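Local coordinates for DhaKLM operon coactivator DhaQ (Lactococcus lactis, PDB 2IU4), which serves as coactivator of the transcription factor DhaS, switching on the dhaKLM operon once dihydroxyacetone is covalently bound to it, at residues 132-138 and 182-186; 185-189 and 207-212; 228-232 and 271-275. Residue numbers count along the deposited sequence, not the author numbering.

Contact 1: 132-138 and 182-186; sequences DDISVNA and IYTLG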
# COMPACT_ATOMS: atom_id res chain seq x y z
N ASP B 132 6.31 -21.53 -4.71
CA ASP B 132 5.01 -21.40 -5.38
C ASP B 132 5.08 -21.05 -6.85
O ASP B 132 4.13 -21.27 -7.59
CB ASP B 132 4.09 -20.41 -4.66
CG ASP B 132 4.74 -19.07 -4.37
OD1 ASP B 132 5.92 -19.03 -3.95
OD2 ASP B 132 4.05 -18.05 -4.55
N ASP B 133 6.21 -20.50 -7.29
CA ASP B 133 6.34 -20.10 -8.69
C ASP B 133 6.19 -21.29 -9.63
O ASP B 133 6.96 -22.26 -9.54
CB ASP B 133 7.71 -19.43 -8.91
CG ASP B 133 7.85 -18.82 -10.29
OD1 ASP B 133 6.83 -18.62 -10.99
OD2 ASP B 133 9.01 -18.53 -10.68
N ILE B 134 5.23 -21.23 -10.56
CA ILE B 134 5.09 -22.30 -11.53
C ILE B 134 5.82 -22.04 -12.86
O ILE B 134 5.66 -22.80 -13.81
CB ILE B 134 3.62 -22.60 -11.84
CG1 ILE B 134 2.99 -21.39 -12.55
CG2 ILE B 134 2.85 -22.87 -10.56
CD1 ILE B 134 1.75 -21.75 -13.33
N SER B 135 6.61 -20.96 -12.92
CA SER B 135 7.30 -20.59 -14.16
C SER B 135 8.00 -21.73 -14.86
O SER B 135 7.86 -21.91 -16.07
CB SER B 135 8.36 -19.50 -13.90
OG SER B 135 7.76 -18.30 -13.47
N VAL B 136 8.81 -22.50 -14.13
CA VAL B 136 9.53 -23.56 -14.82
C VAL B 136 8.65 -24.63 -15.46
O VAL B 136 9.01 -25.19 -16.50
CB VAL B 136 10.71 -24.14 -14.03
CG1 VAL B 136 11.50 -23.00 -13.45
CG2 VAL B 136 10.22 -25.08 -12.93
N ASN B 137 7.50 -24.93 -14.87
CA ASN B 137 6.58 -25.87 -15.50
C ASN B 137 5.79 -25.26 -16.66
O ASN B 137 5.50 -25.93 -17.64
CB ASN B 137 5.64 -26.46 -14.45
CG ASN B 137 6.38 -27.32 -13.43
OD1 ASN B 137 6.17 -27.20 -12.23
ND2 ASN B 137 7.25 -28.19 -13.91
N ALA B 138 5.45 -23.98 -16.52
CA ALA B 138 4.65 -23.26 -17.52
C ALA B 138 5.47 -23.15 -18.80
O ALA B 138 4.95 -23.35 -19.90
CB ALA B 138 4.25 -21.88 -16.99
N ILE B 182 -0.22 -23.71 -2.99
CA ILE B 182 -0.04 -22.35 -3.43
C ILE B 182 0.66 -22.26 -4.80
O ILE B 182 1.75 -22.78 -4.97
CB ILE B 182 0.77 -21.50 -2.41
CG1 ILE B 182 0.16 -21.52 -1.00
CG2 ILE B 182 0.87 -20.06 -2.90
CD1 ILE B 182 1.18 -21.03 0.09
N TYR B 183 0.02 -21.61 -5.76
CA TYR B 183 0.53 -21.59 -7.14
C TYR B 183 0.58 -20.15 -7.62
O TYR B 183 -0.44 -19.45 -7.57
CB TYR B 183 -0.44 -22.31 -8.09
CG TYR B 183 -0.60 -23.80 -7.88
CD1 TYR B 183 -1.36 -24.31 -6.81
CD2 TYR B 183 -0.06 -24.69 -8.79
CE1 TYR B 183 -1.52 -25.67 -6.64
CE2 TYR B 183 -0.22 -26.06 -8.63
CZ TYR B 183 -0.94 -26.54 -7.56
OH TYR B 183 -1.08 -27.90 -7.43
N THR B 184 1.74 -19.73 -8.13
CA THR B 184 1.91 -18.35 -8.52
C THR B 184 2.59 -18.25 -9.88
O THR B 184 3.53 -18.99 -10.18
CB THR B 184 2.82 -17.57 -7.52
OG1 THR B 184 2.28 -17.67 -6.20
CG2 THR B 184 2.91 -16.08 -7.90
N LEU B 185 2.12 -17.32 -10.70
CA LEU B 185 2.84 -16.98 -11.93
C LEU B 185 2.80 -15.47 -12.18
O LEU B 185 1.76 -14.83 -11.99
CB LEU B 185 2.21 -17.69 -13.12
CG LEU B 185 2.91 -17.49 -14.47
CD1 LEU B 185 4.36 -17.97 -14.45
CD2 LEU B 185 2.16 -18.23 -15.57
N GLY B 186 3.93 -14.91 -12.61
CA GLY B 186 4.00 -13.46 -12.78
C GLY B 186 4.53 -13.06 -14.14
O GLY B 186 5.07 -13.89 -14.89
O HOH W 1 6.36 -16.17 -11.89

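Contact 2: 185-189 and 207-212; sequences LGVAL and EVSFGI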
# COMPACT_ATOMS: atom_id res chain seq x y z
N LEU B 185 2.12 -17.32 -10.70
CA LEU B 185 2.84 -16.98 -11.93
C LEU B 185 2.80 -15.47 -12.18
O LEU B 185 1.76 -14.83 -11.99
CB LEU B 185 2.21 -17.69 -13.12
CG LEU B 185 2.91 -17.49 -14.47
CD1 LEU B 185 4.36 -17.97 -14.45
CD2 LEU B 185 2.16 -18.23 -15.57
N GLY B 186 3.93 -14.91 -12.61
CA GLY B 186 4.00 -13.46 -12.78
C GLY B 186 4.53 -13.06 -14.14
O GLY B 186 5.07 -13.89 -14.89
N VAL B 187 4.38 -11.78 -14.45
CA VAL B 187 4.84 -11.24 -15.73
C VAL B 187 5.34 -9.81 -15.48
O VAL B 187 4.74 -9.07 -14.70
CB VAL B 187 3.70 -11.22 -16.77
CG1 VAL B 187 2.51 -10.44 -16.23
CG2 VAL B 187 4.17 -10.57 -18.09
N ALA B 188 6.43 -9.46 -16.14
CA ALA B 188 7.01 -8.13 -16.04
C ALA B 188 6.63 -7.36 -17.28
O ALA B 188 6.77 -7.86 -18.41
CB ALA B 188 8.53 -8.19 -15.97
N LEU B 189 6.18 -6.14 -17.06
CA LEU B 189 5.83 -5.25 -18.15
C LEU B 189 7.00 -4.32 -18.41
O LEU B 189 7.06 -3.69 -19.44
CB LEU B 189 4.60 -4.43 -17.77
CG LEU B 189 3.19 -5.05 -17.77
CD1 LEU B 189 3.14 -6.46 -18.31
CD2 LEU B 189 2.45 -4.93 -16.44
N GLU B 207 6.86 -5.40 -25.59
CA GLU B 207 7.06 -6.78 -25.15
C GLU B 207 6.83 -6.95 -23.66
O GLU B 207 7.00 -6.01 -22.87
CB GLU B 207 8.46 -7.28 -25.49
CG GLU B 207 8.76 -7.39 -26.98
CD GLU B 207 10.15 -7.96 -27.23
OE1 GLU B 207 11.06 -7.72 -26.39
OE2 GLU B 207 10.34 -8.65 -28.26
N VAL B 208 6.44 -8.16 -23.27
CA VAL B 208 6.36 -8.47 -21.84
C VAL B 208 7.17 -9.72 -21.57
O VAL B 208 7.48 -10.46 -22.50
CB VAL B 208 4.90 -8.64 -21.38
CG1 VAL B 208 4.13 -7.33 -21.58
CG2 VAL B 208 4.23 -9.74 -22.16
N SER B 209 7.49 -9.96 -20.30
CA SER B 209 8.36 -11.07 -19.92
C SER B 209 7.60 -11.94 -18.91
O SER B 209 7.43 -11.55 -17.75
CB SER B 209 9.68 -10.54 -19.35
OG SER B 209 10.61 -11.57 -19.07
N PHE B 210 7.14 -13.09 -19.36
CA PHE B 210 6.39 -13.99 -18.50
C PHE B 210 7.32 -14.89 -17.71
O PHE B 210 8.37 -15.28 -18.20
CB PHE B 210 5.44 -14.86 -19.33
CG PHE B 210 4.18 -14.17 -19.74
CD1 PHE B 210 4.07 -13.62 -20.99
CD2 PHE B 210 3.10 -14.08 -18.87
CE1 PHE B 210 2.90 -12.98 -21.39
CE2 PHE B 210 1.93 -13.44 -19.25
CZ PHE B 210 1.83 -12.90 -20.52
N GLY B 211 6.90 -15.23 -16.49
CA GLY B 211 7.61 -16.22 -15.70
C GLY B 211 8.72 -15.53 -14.93
O GLY B 211 9.88 -15.93 -14.99
N ILE B 212 8.36 -14.46 -14.22
CA ILE B 212 9.36 -13.68 -13.52
C ILE B 212 9.42 -14.07 -12.04
O ILE B 212 8.46 -14.62 -11.47
CB ILE B 212 9.12 -12.14 -13.61
CG1 ILE B 212 7.65 -11.80 -13.49
CG2 ILE B 212 9.78 -11.53 -14.84
CD1 ILE B 212 7.24 -11.45 -12.11
O HOH W 1 6.36 -16.17 -11.89
O HOH W 2 7.64 -3.31 -21.93

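Contact 3: 228-232 and 271-275; sequences SERIA and FQYDV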
# COMPACT_ATOMS: atom_id res chain seq x y z
N SER B 228 -4.07 -6.11 -21.85
CA SER B 228 -4.11 -6.66 -20.50
C SER B 228 -4.95 -7.94 -20.46
O SER B 228 -4.65 -8.86 -19.72
CB SER B 228 -4.68 -5.64 -19.52
OG SER B 228 -5.97 -5.23 -19.97
N GLU B 229 -6.02 -8.02 -21.25
CA GLU B 229 -6.86 -9.20 -21.15
C GLU B 229 -6.07 -10.45 -21.55
O GLU B 229 -6.18 -11.51 -20.92
CB GLU B 229 -8.10 -9.09 -22.05
CG GLU B 229 -9.03 -10.31 -21.89
CD GLU B 229 -9.78 -10.28 -20.56
OE1 GLU B 229 -9.70 -9.25 -19.87
OE2 GLU B 229 -10.43 -11.30 -20.22
N ARG B 230 -5.28 -10.35 -22.61
CA ARG B 230 -4.51 -11.49 -23.09
C ARG B 230 -3.39 -11.87 -22.12
O ARG B 230 -2.96 -13.02 -22.04
CB ARG B 230 -3.94 -11.17 -24.46
CG ARG B 230 -5.01 -11.17 -25.55
CD ARG B 230 -5.72 -12.51 -25.69
NE ARG B 230 -6.75 -12.45 -26.73
CZ ARG B 230 -7.09 -13.46 -27.53
NH1 ARG B 230 -6.47 -14.63 -27.41
NH2 ARG B 230 -8.03 -13.30 -28.44
N ILE B 231 -2.92 -10.88 -21.39
CA ILE B 231 -2.02 -11.17 -20.29
C ILE B 231 -2.71 -12.00 -19.20
O ILE B 231 -2.17 -13.01 -18.76
CB ILE B 231 -1.48 -9.90 -19.67
CG1 ILE B 231 -0.58 -9.18 -20.68
CG2 ILE B 231 -0.68 -10.26 -18.43
CD1 ILE B 231 0.08 -7.95 -20.07
N ALA B 232 -3.90 -11.60 -18.77
CA ALA B 232 -4.64 -12.42 -17.78
C ALA B 232 -4.93 -13.82 -18.32
O ALA B 232 -4.81 -14.80 -17.60
CB ALA B 232 -5.97 -11.74 -17.40
N PHE B 271 -7.04 -5.26 -13.36
CA PHE B 271 -6.54 -6.60 -13.71
C PHE B 271 -7.21 -7.67 -12.84
O PHE B 271 -7.63 -8.71 -13.35
CB PHE B 271 -5.01 -6.70 -13.49
CG PHE B 271 -4.35 -7.87 -14.22
CD1 PHE B 271 -4.26 -7.86 -15.61
CD2 PHE B 271 -3.84 -8.94 -13.54
CE1 PHE B 271 -3.65 -8.89 -16.30
CE2 PHE B 271 -3.22 -10.02 -14.23
CZ PHE B 271 -3.13 -9.98 -15.62
N GLN B 272 -7.33 -7.40 -11.53
CA GLN B 272 -8.05 -8.30 -10.63
C GLN B 272 -9.45 -8.59 -11.15
O GLN B 272 -9.89 -9.73 -11.11
CB GLN B 272 -8.20 -7.72 -9.22
CG GLN B 272 -8.76 -8.76 -8.22
CD GLN B 272 -10.20 -8.52 -7.82
OE1 GLN B 272 -10.66 -9.04 -6.80
NE2 GLN B 272 -10.93 -7.76 -8.61
N TYR B 273 -10.15 -7.56 -11.60
CA TYR B 273 -11.49 -7.75 -12.17
C TYR B 273 -11.46 -8.66 -13.41
O TYR B 273 -12.26 -9.59 -13.55
CB TYR B 273 -12.12 -6.40 -12.54
CG TYR B 273 -13.48 -6.58 -13.18
CD1 TYR B 273 -14.60 -6.92 -12.42
CD2 TYR B 273 -13.63 -6.43 -14.54
CE1 TYR B 273 -15.85 -7.11 -13.02
CE2 TYR B 273 -14.87 -6.61 -15.15
CZ TYR B 273 -15.96 -6.95 -14.39
OH TYR B 273 -17.17 -7.12 -15.00
N ASP B 274 -10.54 -8.40 -14.33
CA ASP B 274 -10.46 -9.25 -15.54
C ASP B 274 -10.19 -10.70 -15.15
O ASP B 274 -10.78 -11.63 -15.69
CB ASP B 274 -9.36 -8.80 -16.50
CG ASP B 274 -9.61 -7.44 -17.09
OD1 ASP B 274 -10.77 -7.07 -17.33
OD2 ASP B 274 -8.61 -6.74 -17.32
N VAL B 275 -9.27 -10.89 -14.21
CA VAL B 275 -8.94 -12.24 -13.74
C VAL B 275 -10.10 -12.92 -13.01
O VAL B 275 -10.37 -14.10 -13.24
CB VAL B 275 -7.71 -12.20 -12.83
CG1 VAL B 275 -7.51 -13.55 -12.14
CG2 VAL B 275 -6.48 -11.79 -13.66
O HOH W 3 -12.01 -11.10 -18.05

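Contact 1: 132-138 and 182-186
Asp132 opens the contact with both its backbone and its side chain. Its CB sits 3.7 Å from Ile182 CG2, its carbonyl O takes a hydrogen bond from Thr184 N (2.9 Å), and its OD2 accepts a very short one, 2.4 Å, from Thr184 OG1. At Asp133 the two backbones form a single beta bridge with Thr184, their CA atoms 4.8 Å apart; Asp133 CA also makes a CA-H...O contact of 3.4 Å to Thr184 O. The bridge is completed one residue on, where Ile134 N donates to the same Thr184 O at 2.8 Å, so Thr184 is held through N, O and OG1 alike. OD1 of Asp133 turns back on its own chain, accepting from Ser135 N (3.0 Å), an Asx turn, and from Ser135 OG (2.7 Å); OD2 makes a salt bridge to Arg146. OD1 also accepts a hydrogen bond from water 1, 2.7 Å away, which in turn accepts one from Gly186 N at 2.8 Å. Ile134, the N-cap residue, spreads across two neighbours, CG1 lying 3.8 Å from Leu185 CB and CG2 meeting the edge of the Tyr183 ring at CD2, 3.9 Å away. In the first turn of the helix, Ser135 OG touches Leu185 CD1 (3.6 Å) and Ala138 CB comes within 4.4 Å of Leu185 CD2. The loop leading into helix 135-139 is thus fastened to strand 182-188, whose backbone also bonds to strand 301-309 through Tyr183 and Leu185; helix 228-243 packs against Ile134 and Leu185, helix 151-163 against Asp132 and Ile182.

Contact 2: 185-189 and 207-212
Two antiparallel strands of one sheet meet here; the axes of the short segments 185-188 and 207-210 approach to 4.6 Å, with 152° between their N-to-C directions. Ala188 and Ser209 form the hydrogen-bonded pair: Ala188 N gives to Ser209 O at 2.8 Å, and Ser209 N returns a bond to Ala188 O at 2.9 Å, both nearly straight. Val187 and Phe210 make the non-hydrogen-bonded pair beside it. Their own peptide groups face the next strands out, Val187 bonding to Ile303 and Phe210 to Arg221. At the far end, where Gly211 has a positive phi, Gly186 O serves two donors: Gly211 N at 2.8 Å and, weakly, Ile212 N at 3.4 Å. Gly186 N has no backbone partner across the strands; it donates to water 1 (2.8 Å), which donates a hydrogen bond to Ile212 O at 2.6 Å. Water 2 lies at the opposite end, 2.6 Å from Leu189 O and 2.9 Å from Glu207 O, where the chain turns a corner. The hydroxyl of Ser209 is occupied by Gly219 N. The side-chain contacts across the strands are apolar. Val187 CG2 stands over the Phe210 ring, 3.8 Å from its centroid in a CH-pi contact, and Ala188 CB meets Ile212 CG2 at 3.7 Å on the other face. Ile212 also presses on Gly186, where a CB at the ideal position would fall 2.8 Å from Ile212 CD1, a clash. The chemistry is therefore that of a sheet interior: regular amide pairing at the centre, waters taking over at the ends, and a glycine where a side chain would collide.

Contact 3: 228-232 and 271-275
Phe271 brings most of the apolar contact from its helix. Although its CA-to-CB bond points sideways, the ring reaches over to the other helix: CZ lies 3.7 Å from Ile231 CG2 and 3.8 Å from Ala232 CB, while CE1 comes within 3.6 Å of Ser228 O, which sits at the ring's edge. Asp274, a turn further, has its CA-to-CB bond toward the partner helix and meets acid with acid: Glu229 OE1 is 3.5 Å from Asp274 OD1, and Glu13 of the second subunit brings a third carboxylate near. No hydrogen bond runs directly between the helices; instead water 3 donates to Glu229 OE2 and to the backbone Asp274 O, each 2.7 Å away. Val275 follows, its CG2 3.8 Å from Ala232 CB. Ala232 is where the backbones come closest, CA to CA of Val275 5.9 Å, its small side chain lying against both Phe271 and Val275. The axes of the two short helical segments cross at -55°, 9.6 Å apart. Helices 228-243 and 265-281 cross on the sheet, with Phe271 and Val275 resting on strand 301-309; Gln272 packs on strand 285-292, and it and Tyr273 also reach the second subunit, at its Gly17 and Glu13.

How the contacts relate
Contacts 1 and 2 share Leu185 and Gly186 of strand 182-188, with centres 11 Å apart; water 1 belongs to both, and Ser135 OG lies 3.1 Å from Gly211 CA. Contact 3 comes later in the chain. Its centre is 13 Å from that of contact 2, which it touches through Ile231: Leu189 CD1 to Ile231 CD1 is 3.8 Å and Val187 CG1 to Ile231 CG2 3.9 Å. From contact 1 it is separate, about 7 Å at the nearest atoms. All three belong to the Dak1 domain and gather around the mixed sheet holding strands 182-188 and 207-210. The chain between strands 207-210 and 221-224 includes His215, the residue to which dihydroxyacetone is covalently attached.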